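PDB 5NNY: WipB from Legionella pneumophila, which acts as a translocated Ser/Thr phosphatase that targets the host lysosomal nutrient-sensing machinery, with this chain being its phosphatase domain. Local coordinates for residues A[19-22]-A[23-27]; A[139-142]-A[143-147]; A[180-183]-A[184-188]; A[206-209]-A[210-214]; A[243-246]-A[247-251]. One frame throughout, in Å; residues are numbered along the deposited sequence.

All five contacts are local, and they follow one another along the chain. Interaction 4 lies on strand 203-208 of the six-stranded mixed sheet and the loop after it, and its H209 packs near D10 and D96, consistent with the active-site region of a calcineurin-like phosphoesterase. Interactions 3 and 5 lie on helices 175-186 and 233-253, with centres about 14 Å apart. They are the one pair that touches: K187 NZ is 3.3 Å from A251 O, a weak hydrogen bond. Interaction 2 lies at the surface, its centre about 17 Å from that of interaction 3. Interaction 1 is on the opposite side of the chain's centre from interaction 2, about 35 Å away centre to centre.

Interaction 1 of 5, residues A[19-22]-A[23-27]; sequences LNIL and VRQGI
The carbonyl oxygen of L22 takes the amide of I27, with I27 N 2.9 Å from L22 O. G26 N bonds back to V23 O at 3.1 Å. This pair of bonds is a Schellman motif, and it ends helix 15-24. G26 is its C-prime residue. Its positive phi of 69° is one that glycine adopts readily. Before the turn the helix is regular: V23 N, R24 N and Q25 N bond to L19 O, N20 O and I21 O.

The turn also brings the side chains of L22 and I27 together. They meet at a slant, and L22 CD2 lies 3.9 Å from I27 CB. This is the apolar contact that accompanies a Schellman motif, between the residues joined by the L22 O to I27 N bond. One turn back, R24 runs alongside N20. R24 CG stands beside its own backbone N (chi1 -70°), and R24 CD comes 3.8 Å from N20 ND2. The amide and guanidinium planes are 45° apart. The OD1 end of N20 bonds to Y35 OH. I21 CG2 and Q25 CG also lie side by side, at 4.1 Å.

L19 packs on Y35 and F38 of helix 32-42, L22 on M8 of strand 6-8, and V23 on I28 of strand 28-29.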
loop_
_atom_site.group_PDB
_atom_site.type_symbol
_atom_site.label_atom_id
_atom_site.label_comp_id
_atom_site.label_asym_id
_atom_site.label_seq_id
_atom_site.Cartn_x
_atom_site.Cartn_y
_atom_site.Cartn_z
ATOM N N LEU A 19 9.256 10.627 -0.753
ATOM C CA LEU A 19 10.111 11.536 0.004
ATOM C C LEU A 19 9.714 12.993 -0.211
ATOM O O LEU A 19 9.641 13.770 0.748
ATOM C CB LEU A 19 11.578 11.335 -0.395
ATOM C CG LEU A 19 12.555 12.122 0.499
ATOM C CD1 LEU A 19 12.819 11.354 1.771
ATOM C CD2 LEU A 19 13.872 12.387 -0.206
ATOM N N ASN A 20 9.490 13.391 -1.463
ATOM C CA ASN A 20 9.180 14.786 -1.762
ATOM C C ASN A 20 7.936 15.247 -1.010
ATOM O O ASN A 20 7.931 16.324 -0.393
ATOM C CB ASN A 20 8.997 14.963 -3.268
ATOM C CG ASN A 20 9.238 16.386 -3.719
ATOM O OD1 ASN A 20 10.060 17.110 -3.145
ATOM N ND2 ASN A 20 8.535 16.794 -4.769
ATOM N N ILE A 21 6.878 14.437 -1.041
ATOM C CA ILE A 21 5.642 14.824 -0.371
ATOM C C ILE A 21 5.864 14.928 1.131
ATOM O O ILE A 21 5.429 15.898 1.772
ATOM C CB ILE A 21 4.512 13.841 -0.721
ATOM C CG1 ILE A 21 4.240 13.846 -2.224
ATOM C CG2 ILE A 21 3.233 14.204 0.022
ATOM C CD1 ILE A 21 3.380 12.662 -2.681
ATOM N N LEU A 22 6.579 13.954 1.709
ATOM C CA LEU A 22 6.857 13.967 3.142
ATOM C C LEU A 22 7.628 15.219 3.551
ATOM O O LEU A 22 7.396 15.761 4.633
ATOM C CB LEU A 22 7.631 12.705 3.535
ATOM C CG LEU A 22 6.858 11.394 3.492
ATOM C CD1 LEU A 22 7.817 10.216 3.560
ATOM C CD2 LEU A 22 5.855 11.339 4.648
ATOM N N VAL A 23 8.544 15.695 2.700
ATOM C CA VAL A 23 9.287 16.918 3.005
ATOM C C VAL A 23 8.395 18.149 2.850
ATOM O O VAL A 23 8.341 19.016 3.738
ATOM C CB VAL A 23 10.542 17.023 2.116
ATOM C CG1 VAL A 23 11.227 18.368 2.335
ATOM C CG2 VAL A 23 11.507 15.882 2.403
ATOM N N ARG A 24 7.695 18.251 1.715
ATOM C CA ARG A 24 6.902 19.437 1.410
ATOM C C ARG A 24 5.718 19.592 2.355
ATOM O O ARG A 24 5.216 20.703 2.535
ATOM C CB ARG A 24 6.411 19.378 -0.042
ATOM C CG ARG A 24 7.518 19.563 -1.065
ATOM C CD ARG A 24 7.012 19.443 -2.504
ATOM N NE ARG A 24 5.921 20.366 -2.819
ATOM C CZ ARG A 24 6.099 21.633 -3.186
ATOM N NH1 ARG A 24 7.326 22.138 -3.271
ATOM N NH2 ARG A 24 5.052 22.397 -3.459
ATOM N N GLN A 25 5.250 18.500 2.949
ATOM C CA GLN A 25 4.121 18.546 3.864
ATOM C C GLN A 25 4.553 18.610 5.320
ATOM O O GLN A 25 3.707 18.465 6.207
ATOM C CB GLN A 25 3.203 17.336 3.635
ATOM C CG GLN A 25 2.371 17.426 2.358
ATOM C CD GLN A 25 1.497 18.661 2.335
ATOM O OE1 GLN A 25 0.809 18.962 3.306
ATOM N NE2 GLN A 25 1.526 19.389 1.225
ATOM N N GLY A 26 5.841 18.826 5.586
ATOM C CA GLY A 26 6.307 18.995 6.946
ATOM C C GLY A 26 6.251 17.765 7.819
ATOM O O GLY A 26 6.159 17.890 9.045
ATOM N N ILE A 27 6.309 16.568 7.230
ATOM C CA ILE A 27 6.409 15.374 8.059
ATOM C C ILE A 27 7.858 15.090 8.436
ATOM O O ILE A 27 8.139 14.644 9.553
ATOM C CB ILE A 27 5.781 14.161 7.352
ATOM C CG1 ILE A 27 4.364 14.485 6.893
ATOM C CG2 ILE A 27 5.805 12.946 8.289
ATOM C CD1 ILE A 27 3.424 14.687 8.050
#

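Interaction 2 of 5, residues A[139-142]-A[143-147]; sequences LFKE and NGNKL
This is a surface turn that reverses the chain just after helix 128-138, with the ring of F140 folded against the backbone of N145. N145 CA sits over one face of the ring, 3.5 Å from its centroid and 14° off the normal. That is a CH-pi contact. F140 CG is anti to the backbone N (chi1 179°), which carries the ring to the returning limb of the loop. The amide of N145 meets the ring plane at 37°, and N145 CG is 3.6 Å from F140 CE2. L147 CD2 adds an apolar contact to F140 CD1 at 3.7 Å.

Residues 141-144 form a type I beta turn, with G144 N 3.0 Å from K141 O. F140 O takes a bond from N145 N at 2.8 Å and weaker ones from N143 N and K146 N. L139 O is bonded by N143 N.

A water donates to both K141 O and N145 OD1, the latter at 2.6 Å, and ties the asparagine amide to the turn. K141 CG lies beside that amide, 3.7 Å from N145 OD1. On the inner side, F140 and L147 both rest on N175 of helix 175-186, and L147 O accepts a bond from Q165 NE2.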
loop_
_atom_site.group_PDB
_atom_site.type_symbol
_atom_site.label_atom_id
_atom_site.label_comp_id
_atom_site.label_asym_id
_atom_site.label_seq_id
_atom_site.Cartn_x
_atom_site.Cartn_y
_atom_site.Cartn_z
ATOM N N LEU A 139 2.447 -16.040 2.355
ATOM C CA LEU A 139 2.684 -17.399 1.879
ATOM C C LEU A 139 4.166 -17.739 1.788
ATOM O O LEU A 139 4.537 -18.697 1.099
ATOM C CB LEU A 139 1.999 -17.621 0.520
ATOM C CG LEU A 139 0.477 -17.426 0.538
ATOM C CD1 LEU A 139 -0.139 -17.775 -0.808
ATOM C CD2 LEU A 139 -0.166 -18.235 1.655
ATOM N N PHE A 140 5.010 -16.990 2.492
ATOM C CA PHE A 140 6.454 -17.190 2.415
ATOM C C PHE A 140 6.831 -18.646 2.699
ATOM O O PHE A 140 7.558 -19.285 1.922
ATOM C CB PHE A 140 7.131 -16.236 3.400
ATOM C CG PHE A 140 8.629 -16.357 3.442
ATOM C CD1 PHE A 140 9.413 -15.829 2.428
ATOM C CD2 PHE A 140 9.255 -16.942 4.543
ATOM C CE1 PHE A 140 10.812 -15.917 2.496
ATOM C CE2 PHE A 140 10.632 -17.027 4.619
ATOM C CZ PHE A 140 11.414 -16.520 3.596
ATOM N N LYS A 141 6.308 -19.203 3.793
ATOM C CA LYS A 141 6.666 -20.574 4.158
ATOM C C LYS A 141 6.057 -21.583 3.194
ATOM O O LYS A 141 6.721 -22.545 2.792
ATOM C CB LYS A 141 6.214 -20.880 5.583
ATOM C CG LYS A 141 7.323 -20.874 6.616
ATOM C CD LYS A 141 6.821 -21.323 7.989
ATOM C CE LYS A 141 6.895 -22.839 8.153
ATOM N NZ LYS A 141 6.361 -23.275 9.483
ATOM N N GLU A 142 4.781 -21.398 2.850
ATOM C CA GLU A 142 4.120 -22.232 1.849
ATOM C C GLU A 142 4.943 -22.332 0.576
ATOM O O GLU A 142 5.021 -23.402 -0.037
ATOM C CB GLU A 142 2.748 -21.650 1.502
ATOM C CG GLU A 142 1.550 -22.332 2.104
ATOM C CD GLU A 142 0.426 -22.442 1.088
ATOM O OE1 GLU A 142 0.704 -22.208 -0.112
ATOM O OE2 GLU A 142 -0.719 -22.759 1.475
ATOM N N ASN A 143 5.531 -21.218 0.136
ATOM C CA ASN A 143 6.274 -21.187 -1.117
ATOM C C ASN A 143 7.736 -21.566 -0.945
ATOM O O ASN A 143 8.549 -21.277 -1.833
ATOM C CB ASN A 143 6.123 -19.812 -1.771
ATOM C CG ASN A 143 4.702 -19.561 -2.252
ATOM O OD1 ASN A 143 4.040 -20.470 -2.757
ATOM N ND2 ASN A 143 4.219 -18.329 -2.080
ATOM N N GLY A 144 8.079 -22.200 0.175
ATOM C CA GLY A 144 9.413 -22.723 0.399
ATOM C C GLY A 144 10.397 -21.660 0.830
ATOM O O GLY A 144 11.576 -21.733 0.466
ATOM N N ASN A 145 9.938 -20.660 1.593
ATOM C CA ASN A 145 10.795 -19.566 2.063
ATOM C C ASN A 145 11.308 -18.735 0.890
ATOM O O ASN A 145 12.514 -18.527 0.706
ATOM C CB ASN A 145 11.937 -20.094 2.929
ATOM C CG ASN A 145 11.473 -20.478 4.320
ATOM O OD1 ASN A 145 10.403 -21.063 4.507
ATOM N ND2 ASN A 145 12.283 -20.137 5.314
ATOM N N LYS A 146 10.353 -18.257 0.095
ATOM C CA LYS A 146 10.589 -17.340 -1.004
ATOM C C LYS A 146 9.374 -16.435 -1.113
ATOM O O LYS A 146 8.253 -16.860 -0.829
ATOM C CB LYS A 146 10.810 -18.093 -2.317
ATOM C CG LYS A 146 11.599 -17.345 -3.373
ATOM C CD LYS A 146 11.843 -18.282 -4.572
ATOM C CE LYS A 146 12.677 -17.643 -5.687
ATOM N NZ LYS A 146 11.842 -16.848 -6.635
ATOM N N LEU A 147 9.606 -15.187 -1.506
ATOM C CA LEU A 147 8.522 -14.227 -1.738
ATOM C C LEU A 147 8.122 -14.331 -3.200
ATOM O O LEU A 147 8.882 -13.917 -4.078
ATOM C CB LEU A 147 8.969 -12.805 -1.395
ATOM C CG LEU A 147 9.399 -12.538 0.044
ATOM C CD1 LEU A 147 10.061 -11.166 0.160
ATOM C CD2 LEU A 147 8.197 -12.627 0.971
HETATM O O HOH W 1 9.333 -23.406 3.885
#

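Interaction 3 of 5, residues A[180-183]-A[184-188]; sequences NIYH and QVYKK
K187 lays its side chain across Y182 and ends on H183. Its CB sits over one face of the Y182 ring, 4.1 Å from the centroid and 27° off the normal, a CH-pi contact. CG is turned between the backbone N and the carbonyl carbon (chi1 72°) and lies 3.5 Å from Y182 O. From there the chain is extended, at about a right angle to the tyrosine. CD passes 3.9 Å from Y182 CE2. CE comes near H183 ND1, and NZ donates to H183 ND1 at 2.9 Å. K187 NZ lies in the plane of the H183 ring, at its edge. NZ has a second, weak bond to A251 O. A lysine ammonium so placed would probably disfavour a proton on H183 ND1. Y182 CD2 lies over one face of the imidazole and probably limits its rotation.

The backbone widens into a pi-type turn at 184-186. I181 O accepts from both V185 N and Y186 N, each at 2.9 Å, and K187 N bonds to Y182 O. H183 O is buried with no polar partner, and K188 CE lies 3.1 Å from it. On the outer side, Q184 CG packs 3.2 Å from N180 OD1.

Y182 and Y186 meet obliquely. Y186 OH bonds to E97, and its ring meets F133 edge-to-face. Around the helix, Y182 and Y186 rest on V134 of helix 128-138, while I181 and V185 face helix 105-117, against K110, Q113 and Y116.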
loop_
_atom_site.group_PDB
_atom_site.type_symbol
_atom_site.label_atom_id
_atom_site.label_comp_id
_atom_site.label_asym_id
_atom_site.label_seq_id
_atom_site.Cartn_x
_atom_site.Cartn_y
_atom_site.Cartn_z
ATOM N N ASN A 180 10.238 -8.776 8.394
ATOM C CA ASN A 180 10.071 -8.016 9.631
ATOM C C ASN A 180 9.318 -6.719 9.376
ATOM O O ASN A 180 8.413 -6.358 10.135
ATOM C CB ASN A 180 11.417 -7.719 10.294
ATOM C CG ASN A 180 11.263 -6.813 11.512
ATOM O OD1 ASN A 180 10.963 -7.275 12.611
ATOM N ND2 ASN A 180 11.435 -5.518 11.310
ATOM N N ILE A 181 9.678 -5.995 8.312
ATOM C CA ILE A 181 8.979 -4.749 8.011
ATOM C C ILE A 181 7.519 -5.035 7.673
ATOM O O ILE A 181 6.613 -4.309 8.093
ATOM C CB ILE A 181 9.702 -3.990 6.878
ATOM C CG1 ILE A 181 11.116 -3.602 7.316
ATOM C CG2 ILE A 181 8.937 -2.718 6.467
ATOM C CD1 ILE A 181 11.907 -2.882 6.245
ATOM N N TYR A 182 7.267 -6.119 6.935
ATOM C CA TYR A 182 5.896 -6.505 6.627
ATOM C C TYR A 182 5.063 -6.659 7.892
ATOM O O TYR A 182 3.990 -6.060 8.023
ATOM C CB TYR A 182 5.843 -7.813 5.833
ATOM C CG TYR A 182 4.377 -8.207 5.688
ATOM C CD1 TYR A 182 3.532 -7.464 4.877
ATOM C CD2 TYR A 182 3.834 -9.258 6.418
ATOM C CE1 TYR A 182 2.182 -7.774 4.767
ATOM C CE2 TYR A 182 2.491 -9.581 6.311
ATOM C CZ TYR A 182 1.673 -8.829 5.487
ATOM O OH TYR A 182 0.344 -9.146 5.379
ATOM N N HIS A 183 5.532 -7.483 8.820
ATOM C CA HIS A 183 4.763 -7.812 10.016
ATOM C C HIS A 183 4.781 -6.681 11.046
ATOM O O HIS A 183 3.763 -6.414 11.698
ATOM C CB HIS A 183 5.316 -9.104 10.639
ATOM C CG HIS A 183 5.042 -10.335 9.826
ATOM N ND1 HIS A 183 3.797 -10.921 9.760
ATOM C CD2 HIS A 183 5.856 -11.095 9.053
ATOM C CE1 HIS A 183 3.852 -11.984 8.974
ATOM N NE2 HIS A 183 5.092 -12.115 8.537
ATOM N N GLN A 184 5.926 -6.017 11.219
ATOM C CA GLN A 184 6.055 -5.025 12.289
ATOM C C GLN A 184 5.527 -3.655 11.890
ATOM O O GLN A 184 5.146 -2.856 12.753
ATOM C CB GLN A 184 7.521 -4.897 12.707
ATOM C CG GLN A 184 8.043 -6.134 13.368
ATOM C CD GLN A 184 7.345 -6.395 14.684
ATOM O OE1 GLN A 184 7.111 -5.471 15.472
ATOM N NE2 GLN A 184 6.991 -7.652 14.927
ATOM N N VAL A 185 5.515 -3.360 10.602
ATOM C CA VAL A 185 5.253 -2.017 10.112
ATOM C C VAL A 185 4.080 -2.012 9.146
ATOM O O VAL A 185 3.061 -1.356 9.385
ATOM C CB VAL A 185 6.507 -1.427 9.439
ATOM C CG1 VAL A 185 6.196 -0.045 8.869
ATOM C CG2 VAL A 185 7.654 -1.356 10.455
ATOM N N TYR A 186 4.220 -2.743 8.046
ATOM C CA TYR A 186 3.294 -2.562 6.932
ATOM C C TYR A 186 1.879 -3.022 7.274
ATOM O O TYR A 186 0.905 -2.267 7.098
ATOM C CB TYR A 186 3.819 -3.302 5.697
ATOM C CG TYR A 186 2.947 -3.092 4.472
ATOM C CD1 TYR A 186 3.117 -1.963 3.662
ATOM C CD2 TYR A 186 1.978 -4.036 4.104
ATOM C CE1 TYR A 186 2.335 -1.761 2.527
ATOM C CE2 TYR A 186 1.183 -3.836 2.972
ATOM C CZ TYR A 186 1.367 -2.706 2.187
ATOM O OH TYR A 186 0.600 -2.518 1.049
ATOM N N LYS A 187 1.735 -4.261 7.746
ATOM C CA LYS A 187 0.397 -4.855 7.797
ATOM C C LYS A 187 -0.482 -4.211 8.860
ATOM O O LYS A 187 -1.707 -4.185 8.710
ATOM C CB LYS A 187 0.473 -6.374 8.023
ATOM C CG LYS A 187 0.909 -6.809 9.431
ATOM C CD LYS A 187 0.831 -8.323 9.569
ATOM C CE LYS A 187 1.117 -8.793 11.001
ATOM N NZ LYS A 187 1.258 -10.274 10.999
ATOM N N LYS A 188 0.096 -3.710 9.941
ATOM C CA LYS A 188 -0.757 -3.127 10.962
ATOM C C LYS A 188 -1.180 -1.700 10.633
ATOM O O LYS A 188 -1.986 -1.129 11.372
ATOM C CB LYS A 188 -0.057 -3.211 12.318
ATOM C CG LYS A 188 0.039 -4.658 12.833
ATOM C CD LYS A 188 1.152 -4.870 13.867
ATOM C CE LYS A 188 1.594 -6.356 13.931
ATOM N NZ LYS A 188 0.597 -7.269 14.581
#

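Interaction 4 of 5, residues A[206-209]-A[210-214]; sequences VFSH and AGIGL
S208 and A210 form the tight part of this contact. The hydroxyl S208 OG donates to A210 O at 2.5 Å, short for such a bond. The donor is tilted 19° from the carbonyl plane. S208 OG is held between its own backbone N and carbonyl carbon (chi1 61°), and this turns it toward the loop that follows. I212 packs against the same hydroxyl: its CG1 lies 3.6 Å from S208 OG, and its CD1 lies 4.0 Å from S208 CB. A polar oxygen is thus bonded on one side and packed by an aliphatic branch on another.

The rest is looser. I212 CD1 approaches V206 CG1 at 4.4 Å only. A210 and G211 are partly exposed, while S208, H209 and I212 are buried. A210 CB points away from 206-209.

The chain passes here from strand 203-208 to helix 214-224, with G213 at the N-cap. V206 and S208 bond to the neighbouring strand 301-306, and S208 and I212 touch I193 of strand 190-198. H209 lies in the turn after S208. Its ND1 bonds to I94 O, and its ring packs beside D10, D96 and S127. In calcineurin-like phosphoesterases a histidine after a core strand often serves as a metal ligand, and the place of H209 is consistent with that.

The bond from S208 OG to A210 O ties the residue before H209 to the carbonyl just beyond it. It probably restricts the backbone that carries this histidine.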
loop_
_atom_site.group_PDB
_atom_site.type_symbol
_atom_site.label_atom_id
_atom_site.label_comp_id
_atom_site.label_asym_id
_atom_site.label_seq_id
_atom_site.Cartn_x
_atom_site.Cartn_y
_atom_site.Cartn_z
ATOM N N VAL A 206 -15.123 9.312 2.921
ATOM C CA VAL A 206 -14.667 7.919 2.898
ATOM C C VAL A 206 -13.526 7.809 1.894
ATOM O O VAL A 206 -13.649 8.278 0.756
ATOM C CB VAL A 206 -15.815 6.949 2.558
ATOM C CG1 VAL A 206 -15.280 5.549 2.231
ATOM C CG2 VAL A 206 -16.785 6.871 3.740
ATOM N N PHE A 207 -12.415 7.205 2.322
ATOM C CA PHE A 207 -11.226 7.017 1.496
ATOM C C PHE A 207 -11.083 5.551 1.125
ATOM O O PHE A 207 -11.291 4.663 1.953
ATOM C CB PHE A 207 -9.944 7.477 2.208
ATOM C CG PHE A 207 -9.913 8.959 2.531
ATOM C CD1 PHE A 207 -10.441 9.433 3.715
ATOM C CD2 PHE A 207 -9.337 9.859 1.651
ATOM C CE1 PHE A 207 -10.406 10.792 4.019
ATOM C CE2 PHE A 207 -9.294 11.216 1.942
ATOM C CZ PHE A 207 -9.831 11.684 3.125
ATOM N N SER A 208 -10.723 5.312 -0.127
ATOM C CA SER A 208 -10.488 3.960 -0.604
ATOM C C SER A 208 -9.514 4.081 -1.757
ATOM O O SER A 208 -9.319 5.165 -2.303
ATOM C CB SER A 208 -11.785 3.271 -1.042
ATOM O OG SER A 208 -12.407 3.982 -2.106
ATOM N N HIS A 209 -8.869 2.961 -2.095
ATOM C CA HIS A 209 -7.951 2.993 -3.226
ATOM C C HIS A 209 -8.687 3.252 -4.544
ATOM O O HIS A 209 -8.197 4.002 -5.403
ATOM C CB HIS A 209 -7.163 1.679 -3.301
ATOM C CG HIS A 209 -6.426 1.515 -4.590
ATOM N ND1 HIS A 209 -5.339 2.294 -4.929
ATOM C CD2 HIS A 209 -6.639 0.691 -5.638
ATOM C CE1 HIS A 209 -4.898 1.937 -6.122
ATOM N NE2 HIS A 209 -5.668 0.966 -6.572
ATOM N N ALA A 210 -9.866 2.657 -4.718
ATOM C CA ALA A 210 -10.617 2.705 -5.967
ATOM C C ALA A 210 -12.049 3.136 -5.685
ATOM O O ALA A 210 -12.474 3.224 -4.533
ATOM C CB ALA A 210 -10.613 1.338 -6.676
ATOM N N GLY A 211 -12.809 3.374 -6.752
ATOM C CA GLY A 211 -14.161 3.901 -6.593
ATOM C C GLY A 211 -15.125 2.861 -6.038
ATOM O O GLY A 211 -15.313 1.786 -6.627
ATOM N N ILE A 212 -15.768 3.184 -4.918
ATOM C CA ILE A 212 -16.754 2.327 -4.281
ATOM C C ILE A 212 -17.965 3.168 -3.902
ATOM O O ILE A 212 -17.984 4.391 -4.076
ATOM C CB ILE A 212 -16.200 1.640 -3.027
ATOM C CG1 ILE A 212 -15.802 2.721 -2.011
ATOM C CG2 ILE A 212 -15.006 0.728 -3.396
ATOM C CD1 ILE A 212 -15.584 2.204 -0.599
ATOM N N GLY A 213 -18.965 2.499 -3.339
ATOM C CA GLY A 213 -20.127 3.186 -2.816
ATOM C C GLY A 213 -20.488 2.619 -1.465
ATOM O O GLY A 213 -19.769 1.759 -0.941
ATOM N N LEU A 214 -21.604 3.086 -0.893
ATOM C CA LEU A 214 -22.122 2.477 0.331
ATOM C C LEU A 214 -22.424 0.993 0.157
ATOM O O LEU A 214 -22.396 0.239 1.137
ATOM C CB LEU A 214 -23.384 3.216 0.792
ATOM C CG LEU A 214 -23.235 4.687 1.163
ATOM C CD1 LEU A 214 -24.617 5.319 1.429
ATOM C CD2 LEU A 214 -22.350 4.840 2.385
#

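Interaction 5 of 5, residues A[243-246]-A[247-251]; sequences INKK and FAEKA
K246 and E249 both start with CG beside the backbone N (chi1 -68° and -73°), and the two side chains run side by side, pointing the same way. They lie on one side of alpha-helix 233-253, three residues apart. K246 then bends at chi2 (-63°), and its CD comes 3.6 Å from E249 OE2. E249 stays extended. The charged ends are not in direct contact: K246 NZ and E249 OE1 are 5.1 Å apart. K245 crosses E249 at a slant. Its NZ is 5.2 Å from E249 OE1, so two lysine charges probably stabilise the carboxylate from a distance.

The backbone is regular alpha-helix. F247 N, A248 N, E249 N and K250 N bond to I243 O, N244 O, K245 O and K246 O. The shortest of these four is A248 N to N244 O, 2.8 Å.

F247, I243 and N244 face the protein. F247 packs on L190 and I192 of strand 190-198, and I243 rests on I217, L220 and F224 of helix 214-224. K246 also rests on F224. N244 fastens the helix to the strand with both ends of its amide: its OD1 accepts from I192 N and its ND2 donates to I193 O. Between the charged ends of K246 and E249, a water donates to E249 OE1 at 2.7 Å and takes a weak bond from K246 NZ at 3.2 Å.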
loop_
_atom_site.group_PDB
_atom_site.type_symbol
_atom_site.label_atom_id
_atom_site.label_comp_id
_atom_site.label_asym_id
_atom_site.label_seq_id
_atom_site.Cartn_x
_atom_site.Cartn_y
_atom_site.Cartn_z
ATOM N N ILE A 243 -15.315 -3.001 10.441
ATOM C CA ILE A 243 -14.757 -3.684 9.281
ATOM C C ILE A 243 -13.236 -3.734 9.374
ATOM O O ILE A 243 -12.627 -4.781 9.156
ATOM C CB ILE A 243 -15.228 -3.010 7.984
ATOM C CG1 ILE A 243 -16.712 -3.294 7.776
ATOM C CG2 ILE A 243 -14.429 -3.528 6.778
ATOM C CD1 ILE A 243 -17.416 -2.277 6.888
ATOM N N ASN A 244 -12.602 -2.607 9.720
ATOM C CA ASN A 244 -11.147 -2.590 9.756
ATOM C C ASN A 244 -10.608 -3.407 10.922
ATOM O O ASN A 244 -9.503 -3.952 10.825
ATOM C CB ASN A 244 -10.625 -1.149 9.807
ATOM C CG ASN A 244 -10.684 -0.459 8.451
ATOM O OD1 ASN A 244 -10.426 -1.073 7.411
ATOM N ND2 ASN A 244 -11.031 0.819 8.455
ATOM N N LYS A 245 -11.368 -3.519 12.018
ATOM C CA LYS A 245 -10.908 -4.341 13.137
ATOM C C LYS A 245 -10.869 -5.807 12.750
ATOM O O LYS A 245 -9.906 -6.512 13.067
ATOM C CB LYS A 245 -11.806 -4.169 14.359
ATOM C CG LYS A 245 -11.370 -5.002 15.568
ATOM C CD LYS A 245 -12.352 -4.873 16.736
ATOM C CE LYS A 245 -11.804 -5.478 18.024
ATOM N NZ LYS A 245 -12.789 -5.427 19.152
ATOM N N LYS A 246 -11.920 -6.286 12.090
ATOM C CA LYS A 246 -11.912 -7.649 11.576
ATOM C C LYS A 246 -10.799 -7.841 10.555
ATOM O O LYS A 246 -10.148 -8.894 10.529
ATOM C CB LYS A 246 -13.274 -7.989 10.958
ATOM C CG LYS A 246 -14.412 -8.074 11.979
ATOM C CD LYS A 246 -14.130 -9.206 12.961
ATOM C CE LYS A 246 -15.311 -9.507 13.856
ATOM N NZ LYS A 246 -15.757 -8.302 14.581
ATOM N N PHE A 247 -10.551 -6.831 9.718
ATOM C CA PHE A 247 -9.486 -6.949 8.726
ATOM C C PHE A 247 -8.129 -7.076 9.404
ATOM O O PHE A 247 -7.294 -7.904 9.003
ATOM C CB PHE A 247 -9.500 -5.747 7.767
ATOM C CG PHE A 247 -8.396 -5.792 6.739
ATOM C CD1 PHE A 247 -8.509 -6.602 5.617
ATOM C CD2 PHE A 247 -7.249 -5.044 6.900
ATOM C CE1 PHE A 247 -7.487 -6.653 4.672
ATOM C CE2 PHE A 247 -6.228 -5.097 5.963
ATOM C CZ PHE A 247 -6.357 -5.898 4.853
ATOM N N ALA A 248 -7.900 -6.272 10.444
ATOM C CA ALA A 248 -6.650 -6.337 11.193
ATOM C C ALA A 248 -6.449 -7.695 11.845
ATOM O O ALA A 248 -5.309 -8.145 11.985
ATOM C CB ALA A 248 -6.615 -5.237 12.248
ATOM N N GLU A 249 -7.531 -8.362 12.263
ATOM C CA GLU A 249 -7.387 -9.728 12.763
ATOM C C GLU A 249 -6.891 -10.663 11.671
ATOM O O GLU A 249 -6.060 -11.540 11.935
ATOM C CB GLU A 249 -8.708 -10.224 13.345
ATOM C CG GLU A 249 -9.025 -9.560 14.680
ATOM C CD GLU A 249 -10.462 -9.784 15.121
ATOM O OE1 GLU A 249 -10.896 -9.105 16.080
ATOM O OE2 GLU A 249 -11.156 -10.629 14.516
ATOM N N LYS A 250 -7.398 -10.503 10.447
ATOM C CA LYS A 250 -6.872 -11.268 9.322
ATOM C C LYS A 250 -5.417 -10.922 9.064
ATOM O O LYS A 250 -4.619 -11.802 8.742
ATOM C CB LYS A 250 -7.675 -11.001 8.050
ATOM C CG LYS A 250 -9.144 -11.380 8.082
ATOM C CD LYS A 250 -9.357 -12.864 8.215
ATOM C CE LYS A 250 -10.851 -13.156 8.329
ATOM N NZ LYS A 250 -11.099 -14.551 8.756
ATOM N N ALA A 251 -5.058 -9.636 9.151
ATOM C CA ALA A 251 -3.652 -9.275 9.012
ATOM C C ALA A 251 -2.806 -9.993 10.059
ATOM O O ALA A 251 -1.756 -10.564 9.739
ATOM C CB ALA A 251 -3.471 -7.757 9.108
HETATM O O HOH W 2 -13.518 -9.140 16.721
#